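Local coordinates for peroxidase (Cellulomonas bogoriensis 69B4 = DSM 16987, PDB 6QZO), which is a haem b-containing DyP-type peroxidase from an alkaliphilic bacterium that uses hydrogen peroxide to oxidise its substrates, at the interface of chains A and B. Coordinates in Å, arbitrary orientation; residue numbers count along the deposited sequence, not the author numbering. Chains: chain A/B, Peroxidase.

Contact 1: the interface of chains A and B. Residues chain A 240-241, 243-244, 321-322; chain B 88-89, 160, 164.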
loop_
_atom_site.group_PDB
_atom_site.type_symbol
_atom_site.label_atom_id
_atom_site.label_comp_id
_atom_site.label_asym_id
_atom_site.label_seq_id
_atom_site.Cartn_x
_atom_site.Cartn_y
_atom_site.Cartn_z
ATOM N N LEU A 240 -11.967 -6.257 -13.553
ATOM C CA LEU A 240 -12.771 -6.989 -12.537
ATOM C C LEU A 240 -14.270 -6.786 -12.805
ATOM O O LEU A 240 -15.029 -7.726 -12.520
ATOM C CB LEU A 240 -12.349 -6.555 -11.132
ATOM C CG LEU A 240 -10.918 -6.930 -10.762
ATOM C CD1 LEU A 240 -10.578 -6.513 -9.333
ATOM C CD2 LEU A 240 -10.676 -8.425 -10.940
ATOM N N ASP A 241 -14.671 -5.659 -13.396
ATOM C CA ASP A 241 -16.101 -5.375 -13.701
ATOM C C ASP A 241 -16.644 -6.412 -14.693
ATOM O O ASP A 241 -17.724 -6.944 -14.408
ATOM C CB ASP A 241 -16.315 -3.948 -14.214
ATOM C CG ASP A 241 -16.045 -2.866 -13.190
ATOM O OD1 ASP A 241 -16.061 -3.169 -11.978
ATOM O OD2 ASP A 241 -15.820 -1.725 -13.614
ATOM N N TRP A 243 -14.991 -9.356 -15.491
ATOM C CA TRP A 243 -14.671 -10.651 -14.825
ATOM C C TRP A 243 -15.853 -11.099 -13.951
ATOM O O TRP A 243 -16.101 -12.318 -13.839
ATOM C CB TRP A 243 -13.375 -10.489 -14.013
ATOM C CG TRP A 243 -12.848 -11.714 -13.326
ATOM C CD1 TRP A 243 -12.657 -11.853 -11.984
ATOM C CD2 TRP A 243 -12.329 -12.918 -13.931
ATOM N NE1 TRP A 243 -12.078 -13.065 -11.712
ATOM C CE2 TRP A 243 -11.873 -13.742 -12.883
ATOM C CE3 TRP A 243 -12.212 -13.386 -15.241
ATOM C CZ2 TRP A 243 -11.343 -15.010 -13.098
ATOM C CZ3 TRP A 243 -11.696 -14.646 -15.459
ATOM C CH2 TRP A 243 -11.264 -15.448 -14.402
ATOM N N ASP A 244 -16.548 -10.141 -13.336
ATOM C CA ASP A 244 -17.709 -10.385 -12.436
ATOM C C ASP A 244 -18.897 -10.979 -13.208
ATOM O O ASP A 244 -19.754 -11.595 -12.555
ATOM C CB ASP A 244 -18.092 -9.108 -11.689
ATOM C CG ASP A 244 -17.156 -8.793 -10.552
ATOM O OD1 ASP A 244 -16.221 -9.605 -10.318
ATOM O OD2 ASP A 244 -17.369 -7.734 -9.913
ATOM N N ALA A 321 -14.867 1.799 -9.953
ATOM C CA ALA A 321 -14.871 1.203 -8.594
ATOM C C ALA A 321 -13.443 0.843 -8.163
ATOM O O ALA A 321 -13.091 1.071 -6.992
ATOM C CB ALA A 321 -15.773 -0.009 -8.580
ATOM N N SER A 322 -12.658 0.278 -9.072
ATOM C CA SER A 322 -11.338 -0.339 -8.757
ATOM C C SER A 322 -10.323 -0.038 -9.864
ATOM O O SER A 322 -10.722 0.120 -11.024
ATOM C CB SER A 322 -11.481 -1.834 -8.536
ATOM O OG SER A 322 -12.452 -2.131 -7.543
ATOM N N SER B 88 -17.974 -12.330 -5.535
ATOM C CA SER B 88 -17.618 -13.344 -6.560
ATOM C C SER B 88 -16.235 -13.956 -6.288
ATOM O O SER B 88 -15.866 -14.885 -7.032
ATOM C CB SER B 88 -17.706 -12.728 -7.936
ATOM O OG SER B 88 -17.236 -11.377 -7.908
ATOM N N GLU B 89 -15.502 -13.480 -5.271
ATOM C CA GLU B 89 -14.150 -13.999 -4.896
ATOM C C GLU B 89 -14.154 -14.396 -3.424
ATOM O O GLU B 89 -13.438 -13.814 -2.613
ATOM C CB GLU B 89 -13.056 -12.975 -5.197
ATOM C CG GLU B 89 -12.935 -12.632 -6.663
ATOM C CD GLU B 89 -13.833 -11.507 -7.116
ATOM O OE1 GLU B 89 -13.729 -10.395 -6.537
ATOM O OE2 GLU B 89 -14.638 -11.742 -8.041
ATOM N N ARG B 160 -13.459 -3.780 -2.471
ATOM C CA ARG B 160 -14.074 -4.192 -3.764
ATOM C C ARG B 160 -15.538 -4.585 -3.505
ATOM O O ARG B 160 -16.417 -4.159 -4.265
ATOM C CB ARG B 160 -13.245 -5.327 -4.390
ATOM C CG ARG B 160 -13.853 -6.000 -5.613
ATOM C CD ARG B 160 -13.827 -5.104 -6.829
ATOM N NE ARG B 160 -14.431 -5.688 -8.026
ATOM C CZ ARG B 160 -14.740 -5.003 -9.124
ATOM N NH1 ARG B 160 -14.512 -3.702 -9.196
ATOM N NH2 ARG B 160 -15.308 -5.609 -10.145
ATOM N N LYS B 164 -18.767 -2.370 -4.890
ATOM C CA LYS B 164 -19.712 -3.062 -5.805
ATOM C C LYS B 164 -21.141 -3.010 -5.251
ATOM O O LYS B 164 -22.070 -2.844 -6.038
ATOM C CB LYS B 164 -19.303 -4.524 -5.982
ATOM C CG LYS B 164 -18.226 -4.771 -7.023
ATOM C CD LYS B 164 -17.652 -6.188 -6.975
ATOM C CE LYS B 164 -18.715 -7.226 -7.295
ATOM N NZ LYS B 164 -18.190 -8.613 -7.316
#

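Contact 2: the interface of chains A and B. Residues chain A 188, 194, 248, 259-260; chain B 91, 94.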
loop_
_atom_site.group_PDB
_atom_site.type_symbol
_atom_site.label_atom_id
_atom_site.label_comp_id
_atom_site.label_asym_id
_atom_site.label_seq_id
_atom_site.Cartn_x
_atom_site.Cartn_y
_atom_site.Cartn_z
ATOM N N PRO A 188 -5.625 -19.177 2.421
ATOM C CA PRO A 188 -6.490 -20.324 2.719
ATOM C C PRO A 188 -5.927 -21.654 2.176
ATOM O O PRO A 188 -5.679 -21.758 0.958
ATOM C CB PRO A 188 -7.817 -19.962 2.026
ATOM C CG PRO A 188 -7.813 -18.437 1.934
ATOM C CD PRO A 188 -6.353 -18.042 1.819
ATOM N N ARG A 194 -2.622 -15.588 -3.665
ATOM C CA ARG A 194 -3.965 -15.253 -4.193
ATOM C C ARG A 194 -3.859 -13.913 -4.888
ATOM O O ARG A 194 -3.299 -13.011 -4.275
ATOM C CB ARG A 194 -5.005 -15.192 -3.073
ATOM C CG ARG A 194 -5.421 -16.558 -2.553
ATOM C CD ARG A 194 -6.453 -17.192 -3.455
ATOM N NE ARG A 194 -6.823 -18.530 -3.007
ATOM C CZ ARG A 194 -7.648 -19.328 -3.660
ATOM N NH1 ARG A 194 -8.200 -18.929 -4.795
ATOM N NH2 ARG A 194 -7.916 -20.532 -3.187
ATOM N N ARG A 248 -18.369 -19.057 -11.912
ATOM C CA ARG A 248 -17.207 -19.813 -11.376
ATOM C C ARG A 248 -16.639 -20.772 -12.433
ATOM O O ARG A 248 -15.398 -20.823 -12.579
ATOM C CB ARG A 248 -17.669 -20.611 -10.157
ATOM C CG ARG A 248 -16.561 -20.982 -9.190
ATOM C CD ARG A 248 -16.508 -20.018 -8.015
ATOM N NE ARG A 248 -15.795 -20.726 -6.961
ATOM C CZ ARG A 248 -14.957 -20.173 -6.096
ATOM N NH1 ARG A 248 -14.754 -18.863 -6.066
ATOM N NH2 ARG A 248 -14.335 -20.960 -5.232
ATOM N N LEU A 259 -10.748 -22.525 -8.488
ATOM C CA LEU A 259 -10.481 -21.330 -7.644
ATOM C C LEU A 259 -10.294 -21.762 -6.192
ATOM O O LEU A 259 -9.410 -21.193 -5.519
ATOM C CB LEU A 259 -11.616 -20.322 -7.833
ATOM C CG LEU A 259 -11.553 -19.605 -9.180
ATOM C CD1 LEU A 259 -12.906 -19.017 -9.559
ATOM C CD2 LEU A 259 -10.469 -18.530 -9.154
ATOM N N ARG A 260 -11.041 -22.772 -5.747
ATOM C CA ARG A 260 -11.013 -23.208 -4.332
ATOM C C ARG A 260 -9.633 -23.803 -4.043
ATOM O O ARG A 260 -8.897 -23.178 -3.271
ATOM C CB ARG A 260 -12.153 -24.182 -4.027
ATOM C CG ARG A 260 -12.341 -24.451 -2.538
ATOM C CD ARG A 260 -13.477 -25.422 -2.248
ATOM N NE ARG A 260 -13.155 -26.837 -1.991
ATOM C CZ ARG A 260 -13.087 -27.798 -2.917
ATOM N NH1 ARG A 260 -13.260 -27.514 -4.199
ATOM N NH2 ARG A 260 -12.818 -29.043 -2.553
ATOM N N GLU B 91 -12.876 -16.783 -1.627
ATOM C CA GLU B 91 -11.573 -17.219 -1.071
ATOM C C GLU B 91 -10.759 -16.011 -0.591
ATOM O O GLU B 91 -9.925 -16.181 0.329
ATOM C CB GLU B 91 -10.815 -18.025 -2.126
ATOM C CG GLU B 91 -11.361 -19.434 -2.295
ATOM C CD GLU B 91 -12.563 -19.587 -3.211
ATOM O OE1 GLU B 91 -12.878 -18.636 -3.966
ATOM O OE2 GLU B 91 -13.171 -20.690 -3.182
ATOM N N LEU B 94 -11.769 -15.239 3.297
ATOM C CA LEU B 94 -11.710 -16.296 4.343
ATOM C C LEU B 94 -10.775 -15.894 5.479
ATOM O O LEU B 94 -10.887 -16.486 6.556
ATOM C CB LEU B 94 -11.276 -17.609 3.693
ATOM C CG LEU B 94 -12.256 -18.147 2.655
ATOM C CD1 LEU B 94 -11.894 -19.570 2.228
ATOM C CD2 LEU B 94 -13.694 -18.102 3.164
#

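Contact 3: the interface of chains A and B. Residues chain A 26, 95, 97, 150-151, 154; chain B 181-182, 185-186, 188.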
loop_
_atom_site.group_PDB
_atom_site.type_symbol
_atom_site.label_atom_id
_atom_site.label_comp_id
_atom_site.label_asym_id
_atom_site.label_seq_id
_atom_site.Cartn_x
_atom_site.Cartn_y
_atom_site.Cartn_z
ATOM N N GLY A 26 10.228 -8.673 11.847
ATOM C CA GLY A 26 10.937 -7.381 11.744
ATOM C C GLY A 26 12.452 -7.523 11.846
ATOM O O GLY A 26 13.165 -6.670 11.279
ATOM N N VAL A 95 14.486 -1.415 11.635
ATOM C CA VAL A 95 13.726 -2.683 11.462
ATOM C C VAL A 95 13.898 -3.135 10.019
ATOM O O VAL A 95 13.231 -2.614 9.127
ATOM C CB VAL A 95 12.251 -2.509 11.851
ATOM C CG1 VAL A 95 11.426 -3.772 11.600
ATOM C CG2 VAL A 95 12.115 -2.065 13.300
ATOM N N ALA A 97 13.218 -6.050 8.394
ATOM C CA ALA A 97 11.993 -6.717 7.891
ATOM C C ALA A 97 12.262 -7.409 6.537
ATOM O O ALA A 97 11.453 -7.227 5.596
ATOM C CB ALA A 97 10.890 -5.692 7.761
ATOM N N ASP A 150 8.865 -7.005 4.313
ATOM C CA ASP A 150 7.685 -7.503 5.060
ATOM C C ASP A 150 7.054 -6.368 5.869
ATOM O O ASP A 150 6.180 -6.679 6.697
ATOM C CB ASP A 150 8.075 -8.667 5.977
ATOM C CG ASP A 150 8.035 -10.012 5.297
ATOM O OD1 ASP A 150 7.241 -10.152 4.332
ATOM O OD2 ASP A 150 8.791 -10.904 5.734
ATOM N N ASP A 151 7.477 -5.121 5.650
ATOM C CA ASP A 151 6.957 -3.932 6.378
ATOM C C ASP A 151 6.971 -2.703 5.470
ATOM O O ASP A 151 7.995 -2.440 4.854
ATOM C CB ASP A 151 7.765 -3.656 7.643
ATOM C CG ASP A 151 7.116 -2.581 8.499
ATOM O OD1 ASP A 151 7.369 -1.388 8.236
ATOM O OD2 ASP A 151 6.297 -2.950 9.380
ATOM N N THR A 154 9.378 0.366 6.575
ATOM C CA THR A 154 10.748 -0.042 6.155
ATOM C C THR A 154 10.921 0.228 4.658
ATOM O O THR A 154 11.975 0.769 4.254
ATOM C CB THR A 154 11.010 -1.522 6.461
ATOM O OG1 THR A 154 10.789 -1.773 7.855
ATOM C CG2 THR A 154 12.415 -1.941 6.091
ATOM N N ARG B 181 3.289 -0.224 10.906
ATOM C CA ARG B 181 4.110 -1.449 10.803
ATOM C C ARG B 181 3.170 -2.655 10.650
ATOM O O ARG B 181 1.954 -2.513 10.912
ATOM C CB ARG B 181 5.128 -1.472 11.941
ATOM C CG ARG B 181 6.168 -0.366 11.778
ATOM C CD ARG B 181 7.554 -0.812 12.143
ATOM N NE ARG B 181 8.574 0.218 12.046
ATOM C CZ ARG B 181 9.544 0.290 11.126
ATOM N NH1 ARG B 181 10.440 1.267 11.201
ATOM N NH2 ARG B 181 9.625 -0.596 10.138
ATOM N N SER B 182 3.699 -3.764 10.132
ATOM C CA SER B 182 2.947 -5.012 9.876
ATOM C C SER B 182 2.619 -5.694 11.204
ATOM O O SER B 182 3.229 -5.413 12.232
ATOM C CB SER B 182 3.727 -5.904 8.951
ATOM O OG SER B 182 3.783 -5.316 7.669
ATOM N N ILE B 185 5.170 -6.798 14.174
ATOM C CA ILE B 185 6.293 -5.822 14.040
ATOM C C ILE B 185 5.951 -4.587 14.871
ATOM O O ILE B 185 5.037 -3.843 14.496
ATOM C CB ILE B 185 6.607 -5.465 12.573
ATOM C CG1 ILE B 185 6.899 -6.715 11.733
ATOM C CG2 ILE B 185 7.764 -4.471 12.534
ATOM C CD1 ILE B 185 7.322 -6.407 10.308
ATOM N N SER B 186 6.685 -4.420 15.968
ATOM C CA SER B 186 6.611 -3.291 16.921
ATOM C C SER B 186 7.725 -2.297 16.580
ATOM O O SER B 186 8.811 -2.744 16.090
ATOM C CB SER B 186 6.722 -3.789 18.350
ATOM O OG SER B 186 7.152 -2.754 19.223
ATOM N N PRO B 188 10.828 0.522 16.969
ATOM C CA PRO B 188 11.998 0.595 17.851
ATOM C C PRO B 188 11.650 1.056 19.281
ATOM O O PRO B 188 11.103 2.133 19.439
ATOM C CB PRO B 188 12.925 1.601 17.142
ATOM C CG PRO B 188 12.516 1.532 15.673
ATOM C CD PRO B 188 11.040 1.193 15.675
#

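Contact 4: the interface of chains A and B. Residues chain A 313-316, 320-321; chain B 172, 175, 177.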
loop_
_atom_site.group_PDB
_atom_site.type_symbol
_atom_site.label_atom_id
_atom_site.label_comp_id
_atom_site.label_asym_id
_atom_site.label_seq_id
_atom_site.Cartn_x
_atom_site.Cartn_y
_atom_site.Cartn_z
ATOM N N ASP A 313 -3.331 -2.543 -6.414
ATOM C CA ASP A 313 -4.684 -2.038 -6.103
ATOM C C ASP A 313 -4.536 -0.548 -5.841
ATOM O O ASP A 313 -4.032 -0.220 -4.778
ATOM C CB ASP A 313 -5.280 -2.812 -4.927
ATOM C CG ASP A 313 -6.755 -2.532 -4.714
ATOM O OD1 ASP A 313 -7.460 -2.543 -5.716
ATOM O OD2 ASP A 313 -7.184 -2.294 -3.554
ATOM N N GLU A 314 -4.890 0.294 -6.807
ATOM C CA GLU A 314 -4.680 1.764 -6.720
ATOM C C GLU A 314 -5.989 2.457 -6.382
ATOM O O GLU A 314 -7.034 1.874 -6.664
ATOM C CB GLU A 314 -4.127 2.318 -8.047
ATOM C CG GLU A 314 -2.773 1.765 -8.414
ATOM C CD GLU A 314 -1.724 1.842 -7.314
ATOM O OE1 GLU A 314 -1.695 2.815 -6.545
ATOM O OE2 GLU A 314 -0.946 0.910 -7.220
ATOM N N ALA A 315 -5.916 3.664 -5.829
ATOM C CA ALA A 315 -7.056 4.598 -5.783
ATOM C C ALA A 315 -7.608 4.650 -7.199
ATOM O O ALA A 315 -6.848 4.907 -8.132
ATOM C CB ALA A 315 -6.621 5.950 -5.288
ATOM N N PRO A 316 -8.899 4.313 -7.426
ATOM C CA PRO A 316 -9.433 4.231 -8.784
ATOM C C PRO A 316 -9.565 5.584 -9.480
ATOM O O PRO A 316 -9.770 6.604 -8.829
ATOM C CB PRO A 316 -10.818 3.600 -8.566
ATOM C CG PRO A 316 -11.193 4.064 -7.177
ATOM C CD PRO A 316 -9.898 3.969 -6.406
ATOM N N ARG A 320 -14.655 4.884 -11.929
ATOM C CA ARG A 320 -14.507 3.415 -11.738
ATOM C C ARG A 320 -14.480 3.038 -10.254
ATOM O O ARG A 320 -14.094 3.883 -9.421
ATOM C CB ARG A 320 -13.228 2.944 -12.429
ATOM C CG ARG A 320 -13.089 3.375 -13.886
ATOM C CD ARG A 320 -12.437 2.310 -14.756
ATOM N NE ARG A 320 -11.148 1.918 -14.176
ATOM C CZ ARG A 320 -10.441 0.831 -14.474
ATOM N NH1 ARG A 320 -10.853 -0.025 -15.396
ATOM N NH2 ARG A 320 -9.301 0.594 -13.834
ATOM N N ALA A 321 -14.867 1.799 -9.953
ATOM C CA ALA A 321 -14.871 1.203 -8.594
ATOM C C ALA A 321 -13.443 0.843 -8.163
ATOM O O ALA A 321 -13.091 1.071 -6.992
ATOM C CB ALA A 321 -15.773 -0.009 -8.580
ATOM N N VAL B 172 -17.638 6.113 -5.999
ATOM C CA VAL B 172 -16.388 6.501 -5.277
ATOM C C VAL B 172 -16.052 7.952 -5.621
ATOM O O VAL B 172 -16.112 8.308 -6.792
ATOM C CB VAL B 172 -15.231 5.550 -5.604
ATOM C CG1 VAL B 172 -13.903 6.053 -5.040
ATOM C CG2 VAL B 172 -15.548 4.135 -5.097
ATOM N N VAL B 175 -10.352 7.680 -2.444
ATOM C CA VAL B 175 -9.812 6.595 -1.581
ATOM C C VAL B 175 -8.439 7.044 -1.100
ATOM O O VAL B 175 -7.582 7.333 -1.941
ATOM C CB VAL B 175 -9.696 5.260 -2.328
ATOM C CG1 VAL B 175 -9.280 4.142 -1.386
ATOM C CG2 VAL B 175 -10.979 4.902 -3.053
ATOM N N ARG B 177 -5.300 5.669 1.208
ATOM C CA ARG B 177 -4.710 4.385 1.680
ATOM C C ARG B 177 -3.572 4.760 2.623
ATOM O O ARG B 177 -2.848 5.731 2.320
ATOM C CB ARG B 177 -4.233 3.540 0.490
ATOM C CG ARG B 177 -5.176 3.617 -0.715
ATOM C CD ARG B 177 -4.702 2.839 -1.935
ATOM N NE ARG B 177 -5.828 2.462 -2.786
ATOM C CZ ARG B 177 -6.735 1.511 -2.507
ATOM N NH1 ARG B 177 -7.719 1.287 -3.367
ATOM N NH2 ARG B 177 -6.654 0.789 -1.390
#

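Contact 1: the interface of chains A and B
B:Arg160 pushes its guanidinium between A:Asp241, A:Asp244 and A:Ser322, a charged cluster where two copies of this DyP-type peroxidase meet; the structure alone does not prove a dimer in solution. The side chain leaves helix 152-165 with CG anti to the backbone N (chi1 171°), bends at chi2 and runs on straight. NH1 and NH2 of B:Arg160 both donate end-on to carboxylate oxygen A:Asp241 OD1, at 3.2 Å from NH1, and the two flat groups lie 20° apart. B:Arg160 NH1 also donates to the hydroxyl A:Ser322 OG at 3.1 Å. B:Arg160 NH2 also reaches A:Asp244 OD2 at 3.0 Å, 55° above that carboxylate's plane. CB of A:Leu240 lies against one face of the guanidinium near its rim, while CG of B:Lys164 sits over the middle of the other. An alanine at B:Arg160 would probably leave A:Asp241 and A:Ser322 OG without this donor, cost A:Asp244 one of its cations and open a gap beside A:Leu240. B:Lys164 approaches A:Asp244 tip to tip, its NZ making a salt bridge to OD2 at 2.9 Å, a weak hydrogen bond. B:Ser88 OG lies 3.2 Å from A:Asp244 OD1 and 2.6 Å from B:Glu89 OE2, and its one hydrogen can serve one of them at a time.

Contact 2: the interface of chains A and B
A:Pro188 and B:Leu94 make a small apolar touch between the two DyP-type peroxidase chains, CG of the proline ring lying 4.0 Å from CB of the leucine as the side chains cross obliquely. The same ring carbon, A:Pro188 CG, is 3.5 Å from the carbonyl O of B:Glu91. Outward from here B:Glu91, in the 3-10 helix 90-93, takes over most of the contact. Its CB sits over the centre of the guanidinium of A:Arg194, 3.7 Å above the plane, so the flat cation serves as a floor for the aliphatic part of the glutamate. That floor is held in place from its own chain: A:Arg194 NH1 and NH2 both donate end-on to A:Leu259 O, at 2.7 Å from NH1, and NH2 donates in addition to A:Arg260 O at 2.8 Å. A leucine in place of A:Arg194 would probably leave these two carbonyls without their donors and take away the flat surface under B:Glu91. At the polar rim the glutamate, bent at chi2 (83°), meets A:Arg248 tip to tip in a salt bridge, with the planes nearly coplanar. A:Arg248 NH1 donates to the syn lone pair of B:Glu91 OE1 at 2.8 Å. The A:Arg248 NH2 to B:Glu91 OE2 approach is modelled too short for its length to be trusted.

Contact 3: the interface of chains A and B
B:Ile185, A:Asp151 and A:Val95 bury the most surface where a loop of chain B lies against the start of helix 152-165 of chain A. CG of A:Asp151, anti to the backbone N (chi1 -171°), carries the carboxylate toward chain B, and its turn about chi2 gives each oxygen its own partners. A:Asp151 OD2 accepts from the backbone N-H of B:Ser182, 2.8 Å from N, nearly in line with its C-O bond. A:Asp151 OD1 accepts from the backbone N-H of A:Thr154 through its anti lone pair, 3.1 Å from N, an N-cap arrangement that fixes the carboxylate's rotation. OD1 also forms a salt bridge with B:Arg181 NH2, weak as a hydrogen bond. B:Arg181 NH2 also donates to the hydroxyl A:Thr154 OG1 at 2.8 Å, which lies in the guanidinium plane; that hydroxyl in turn donates to A:Val95 O. CB of A:Val95 packs over one face of the guanidinium, near its rim. Beside it, CG1 of A:Val95 meets CG2 of B:Ile185 at 3.8 Å, while CD1 of the isoleucine reaches CB of A:Asp151 at 3.9 Å. B:Ser182 OG adds a bond to A:Asp150 O at 2.9 Å. The site ties a loop of one copy to a helix start of the other and probably helps hold the dimer together.

Contact 4: the interface of chains A and B
The backbone of chain A leaves strand 310-314 and turns through A:Ala315 (phi -49°, psi 122°) into A:Pro316, setting this stretch against strand 170-179 of chain B. Both strands belong to DyP-type peroxidase chains related by a two-fold axis. B:Arg177 buries the most surface here. Its side chain runs out straight and ends with the guanidinium beside the chain A backbone, the amide N of A:Ala315 lying at the edge of that plane. B:Arg177 NE and A:Ala315 N, 3.3 Å apart, both carry N-H, so the pair is a close contact of two donors and not a hydrogen bond. B:Arg177 NH1 makes a weak hydrogen bond to the carbonyl A:Glu314 O at 3.4 Å. B:Arg177 NH1 also faces the carboxylate of A:Asp313 in a long salt bridge, 3.6 Å from OD2; the side chains cross at about a right angle and their planes are 60° apart, unlike a flat paired grip. CG1 of B:Val175, from the same strand, caps the middle of one guanidinium face, and the carbonyl O of A:Asp313 lies over the opposite face, toward the rim. The other methyl of this valine turns to the proline: with CG2 anti to the carbonyl carbon, it meets CD of A:Pro316 at 3.6 Å. Earlier in the same strand, B:Val172 CG1 reaches A:Pro316 CG at 4.0 Å, and A:Ala315 CB rests against B:Val175 O at 3.7 Å.

Contacts 1 and 4 are neighbours, their C-alpha centres about 12 Å apart, and both include A:Ala321; chain B supplies helix 152-165 to the first and the following strand 170-179 to the second. Contact 2 lies about 15 Å from contact 1 and 23 Å from contact 4. Contact 3 stands apart, 26 to 31 Å from the others, and there helix 152-165 comes from chain A. A:Pro188 serves in contact 2 and its copy B:Pro188, poorly ordered, in contact 3. With two-fold symmetry repeating each patch, the same segments act on both sides of the deposited dimer.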